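Local atomic coordinates of Exo-alpha-sialidase (Clostridium perfringens, PDB entry 2VO8), a protein that probably releases terminal sialic acids from glycans and, through its cohesin module, probably docks dockerin-bearing partners in toxin complexes. Residues 48-52 and 53-57; 34-37 and 38-41. All blocks are in the same frame, centred on the assembly; numbering follows the deposited sequence.

Contact 1 of 2, residues 48-52 and 53-57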
# COMPACT_ATOMS: atom_id res chain seq x y z
N PHE A 48 0.71 5.85 2.62
CA PHE A 48 0.20 5.75 1.26
C PHE A 48 -0.20 7.15 0.81
O PHE A 48 -0.94 7.82 1.50
CB PHE A 48 -1.02 4.85 1.19
CG PHE A 48 -1.68 4.82 -0.18
CD1 PHE A 48 -1.18 4.03 -1.21
CD2 PHE A 48 -2.79 5.60 -0.45
CE1 PHE A 48 -1.77 3.99 -2.45
CE2 PHE A 48 -3.39 5.55 -1.67
CZ PHE A 48 -2.91 4.77 -2.67
N GLU A 49 0.30 7.59 -0.33
CA GLU A 49 0.05 8.98 -0.79
C GLU A 49 -0.61 8.97 -2.14
O GLU A 49 -0.35 8.12 -3.00
CB GLU A 49 1.34 9.80 -0.76
CG GLU A 49 1.85 9.99 0.67
CD GLU A 49 2.72 11.19 0.82
OE1 GLU A 49 2.45 12.23 0.17
OE2 GLU A 49 3.67 11.12 1.64
N TYR A 50 -1.54 9.91 -2.30
CA TYR A 50 -2.30 10.05 -3.52
C TYR A 50 -2.85 11.49 -3.60
O TYR A 50 -2.86 12.22 -2.60
CB TYR A 50 -3.44 9.06 -3.53
CG TYR A 50 -4.60 9.44 -2.65
CD1 TYR A 50 -5.74 10.08 -3.17
CD2 TYR A 50 -4.59 9.13 -1.28
CE1 TYR A 50 -6.83 10.38 -2.34
CE2 TYR A 50 -5.66 9.46 -0.45
CZ TYR A 50 -6.79 10.09 -0.99
OH TYR A 50 -7.83 10.44 -0.14
N ASN A 51 -3.27 11.85 -4.79
CA ASN A 51 -3.73 13.20 -5.04
C ASN A 51 -5.21 13.25 -4.68
O ASN A 51 -6.03 12.72 -5.42
CB ASN A 51 -3.45 13.60 -6.48
CG ASN A 51 -4.07 14.94 -6.86
OD1 ASN A 51 -4.67 15.66 -6.02
ND2 ASN A 51 -3.88 15.32 -8.13
N ALA A 52 -5.49 13.86 -3.53
CA ALA A 52 -6.84 13.91 -2.95
C ALA A 52 -7.79 14.73 -3.84
O ALA A 52 -9.03 14.61 -3.72
CB ALA A 52 -6.79 14.49 -1.52
N GLU A 53 -7.25 15.53 -4.76
CA GLU A 53 -8.13 16.24 -5.73
C GLU A 53 -8.64 15.31 -6.84
O GLU A 53 -9.74 15.50 -7.39
CB GLU A 53 -7.40 17.44 -6.38
CG GLU A 53 -6.95 18.48 -5.40
CD GLU A 53 -6.39 19.72 -6.09
OE1 GLU A 53 -5.88 19.61 -7.22
OE2 GLU A 53 -6.48 20.81 -5.48
N ALA A 54 -7.85 14.30 -7.17
CA ALA A 54 -8.14 13.44 -8.30
C ALA A 54 -8.88 12.14 -7.97
O ALA A 54 -9.49 11.57 -8.87
CB ALA A 54 -6.89 13.13 -9.05
N PHE A 55 -8.78 11.68 -6.72
CA PHE A 55 -9.34 10.42 -6.22
C PHE A 55 -10.16 10.60 -4.96
O PHE A 55 -9.85 11.39 -4.15
CB PHE A 55 -8.28 9.37 -5.93
CG PHE A 55 -7.33 9.12 -7.04
CD1 PHE A 55 -7.58 8.20 -7.97
CD2 PHE A 55 -6.15 9.83 -7.13
CE1 PHE A 55 -6.73 7.97 -8.95
CE2 PHE A 55 -5.30 9.61 -8.10
CZ PHE A 55 -5.59 8.69 -9.03
N ILE A 56 -11.17 9.75 -4.86
CA ILE A 56 -11.93 9.48 -3.64
C ILE A 56 -11.37 8.17 -2.95
O ILE A 56 -11.39 7.18 -3.60
CB ILE A 56 -13.44 9.24 -4.06
CG1 ILE A 56 -14.02 10.45 -4.79
CG2 ILE A 56 -14.27 8.85 -2.94
CD1 ILE A 56 -15.16 10.15 -5.69
N LEU A 57 -10.94 8.24 -1.66
CA LEU A 57 -10.57 7.03 -0.94
C LEU A 57 -11.81 6.29 -0.44
O LEU A 57 -12.56 6.80 0.39
CB LEU A 57 -9.65 7.36 0.23
CG LEU A 57 -9.18 6.17 1.08
CD1 LEU A 57 -8.32 5.22 0.26
CD2 LEU A 57 -8.43 6.66 2.31
O HOH W 1 -4.81 18.09 -8.94

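Contact 2 of 2, residues 34-37 and 38-41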
# COMPACT_ATOMS: atom_id res chain seq x y z
N GLY A 34 11.01 -9.76 -1.94
CA GLY A 34 12.45 -9.92 -1.74
C GLY A 34 12.96 -9.68 -0.34
O GLY A 34 14.06 -9.18 -0.15
N LEU A 35 12.17 -10.04 0.68
CA LEU A 35 12.62 -9.87 2.06
C LEU A 35 13.85 -10.76 2.33
O LEU A 35 13.94 -11.86 1.75
CB LEU A 35 11.51 -10.23 3.06
CG LEU A 35 10.67 -9.04 3.52
CD1 LEU A 35 11.37 -8.24 4.65
CD2 LEU A 35 10.34 -8.13 2.29
N ASN A 36 14.74 -10.26 3.18
CA ASN A 36 15.94 -10.98 3.63
C ASN A 36 15.49 -12.28 4.25
O ASN A 36 14.48 -12.30 4.95
CB ASN A 36 16.74 -10.16 4.65
CG ASN A 36 17.45 -8.95 4.04
OD1 ASN A 36 17.53 -8.80 2.80
ND2 ASN A 36 17.97 -8.08 4.90
N GLY A 37 16.23 -13.37 4.01
CA GLY A 37 15.79 -14.69 4.44
C GLY A 37 15.61 -14.87 5.95
O GLY A 37 14.74 -15.61 6.39
N ASP A 38 16.43 -14.16 6.72
CA ASP A 38 16.40 -14.17 8.19
C ASP A 38 15.50 -13.10 8.79
O ASP A 38 15.54 -12.89 10.00
CB ASP A 38 17.80 -13.90 8.72
CG ASP A 38 18.27 -12.50 8.38
OD1 ASP A 38 18.84 -11.82 9.26
OD2 ASP A 38 18.06 -12.07 7.22
N THR A 39 14.75 -12.35 7.98
CA THR A 39 13.84 -11.37 8.54
C THR A 39 12.48 -12.04 8.66
O THR A 39 11.94 -12.51 7.67
CB THR A 39 13.80 -10.03 7.71
OG1 THR A 39 14.99 -9.27 7.99
CG2 THR A 39 12.59 -9.20 8.10
N GLU A 40 12.00 -12.18 9.90
CA GLU A 40 10.71 -12.79 10.20
C GLU A 40 9.66 -11.69 10.39
O GLU A 40 9.69 -11.04 11.40
CB GLU A 40 10.80 -13.61 11.48
CG GLU A 40 11.37 -14.99 11.31
CD GLU A 40 11.03 -15.91 12.49
OE1 GLU A 40 9.85 -15.95 12.94
OE2 GLU A 40 11.95 -16.61 12.97
N VAL A 41 8.75 -11.50 9.44
CA VAL A 41 7.91 -10.30 9.46
C VAL A 41 6.57 -10.60 10.15
O VAL A 41 5.94 -11.57 9.83
CB VAL A 41 7.63 -9.76 8.01
CG1 VAL A 41 6.73 -8.58 8.03
CG2 VAL A 41 8.93 -9.38 7.33

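Contact 1 of 2, residues 48-52 and 53-57
Tyr50 lies against the start of the second strand: CD1 of Tyr50 packs on CB of Phe55, 3.8 Å away. With its CG set between the backbone N and carbonyl carbon (chi1 76°), the Tyr50 ring is turned alongside residues 55-57, and the side chains of Tyr50 and Phe55 run antiparallel past one another. Further out, Phe55 O lies at the ring edge, in the plane of the Tyr50 ring, 3.7 Å from CE1, and OH of Tyr50 reaches CB of Leu57 at 3.6 Å, the tyrosine and leucine side chains lying nearly perpendicular. The hydroxyl is also hydrogen-bonded to Glu73.

Asn51 organises the bend. Its OD1 accepts from Glu53 N (2.9 Å), the donor standing 44° out of the amide plane. Its backbone O takes two donors, Ala54 N at 3.0 Å and Phe55 N at 3.2 Å; the latter approaches nearly along the C=O axis. The same Asn51 O touches the ring edge of Phe55, 3.4 Å from CD2. ND2 of Asn51 donates to a water 3.0 Å away, which in turn donates to OE1 of Glu53, and ND2 also bonds to Glu110. The amide is therefore held through both of its ends. Phe55 extends inward onto Leu101, Leu112, Val136 and Ile138.

The paired bonds from side-chain OD1 to the second residue on, and from backbone O to the third and fourth, make this an Asx motif. It includes a type I turn, and here it links strands 41-49 and 55-62 of the cohesin β-sandwich.

Contact 2 of 2, residues 34-37 and 38-41
A type I β turn from Asn36 to Thr39 reverses the chain here, closed by a bond from Thr39 N to Asn36 O of 3.0 Å. The bond is fairly straight at the hydrogen (162°), although the donor stands 58° above the carbonyl plane. Gly37 and Asp38 form the corner.

Side chains on the two arms meet beside this bond. A chi1 of 66° folds the Asp38 carboxylate back toward the first arm, with OD2 at 3.5 Å from CB of Asn36. The same CB has OG1 of Thr39 alongside, at 3.9 Å, while CB of Thr39 rests 3.6 Å from Asn36 O.

Farther from the turn's corner, along the two arms, the contact becomes apolar. One methyl of Leu35, CD1, serves two partners: CG2 of Thr39 at 3.8 Å and CG2 of Val41, also at 3.8 Å. The Leu35 and Val41 side chains are set roughly square to each other. In Thr39 the methyl lies anti to the backbone N, turned to the leucine, and the hydroxyl lies on the N side, nearer Asn36.

The turn lies within the connection from strand 26-33 to strand 41-49, two strands that do not pair with each other. Leu35, Asn36 and Thr39 all pack on Val9, which leads into strand 10-15, and Leu35 also touches Lys92; the backbone of Asn36 bonds to Val9, that of Glu40 to Gly122 and that of Val41 to Ile90.

In the fold
The two contacts are successive connections of one cohesin domain, linked by strand 41-49: residues 34-41 lead into it and residues 48-57 lead out of it into strand 55-62. They lie on opposite sides of the chain's centre, with their own centres 31 Å apart and their nearest atoms about 17 Å apart, and do not touch. Both are short turns whose neighbouring strands are unpaired with one another, consistent with crossings between the layers of the sandwich. Both turns are closed by backbone bonds; contact 1 adds a side-chain bond from its asparagine. The structure is of the cohesin module, not the catalytic domain, and both contacts are structural turns of it.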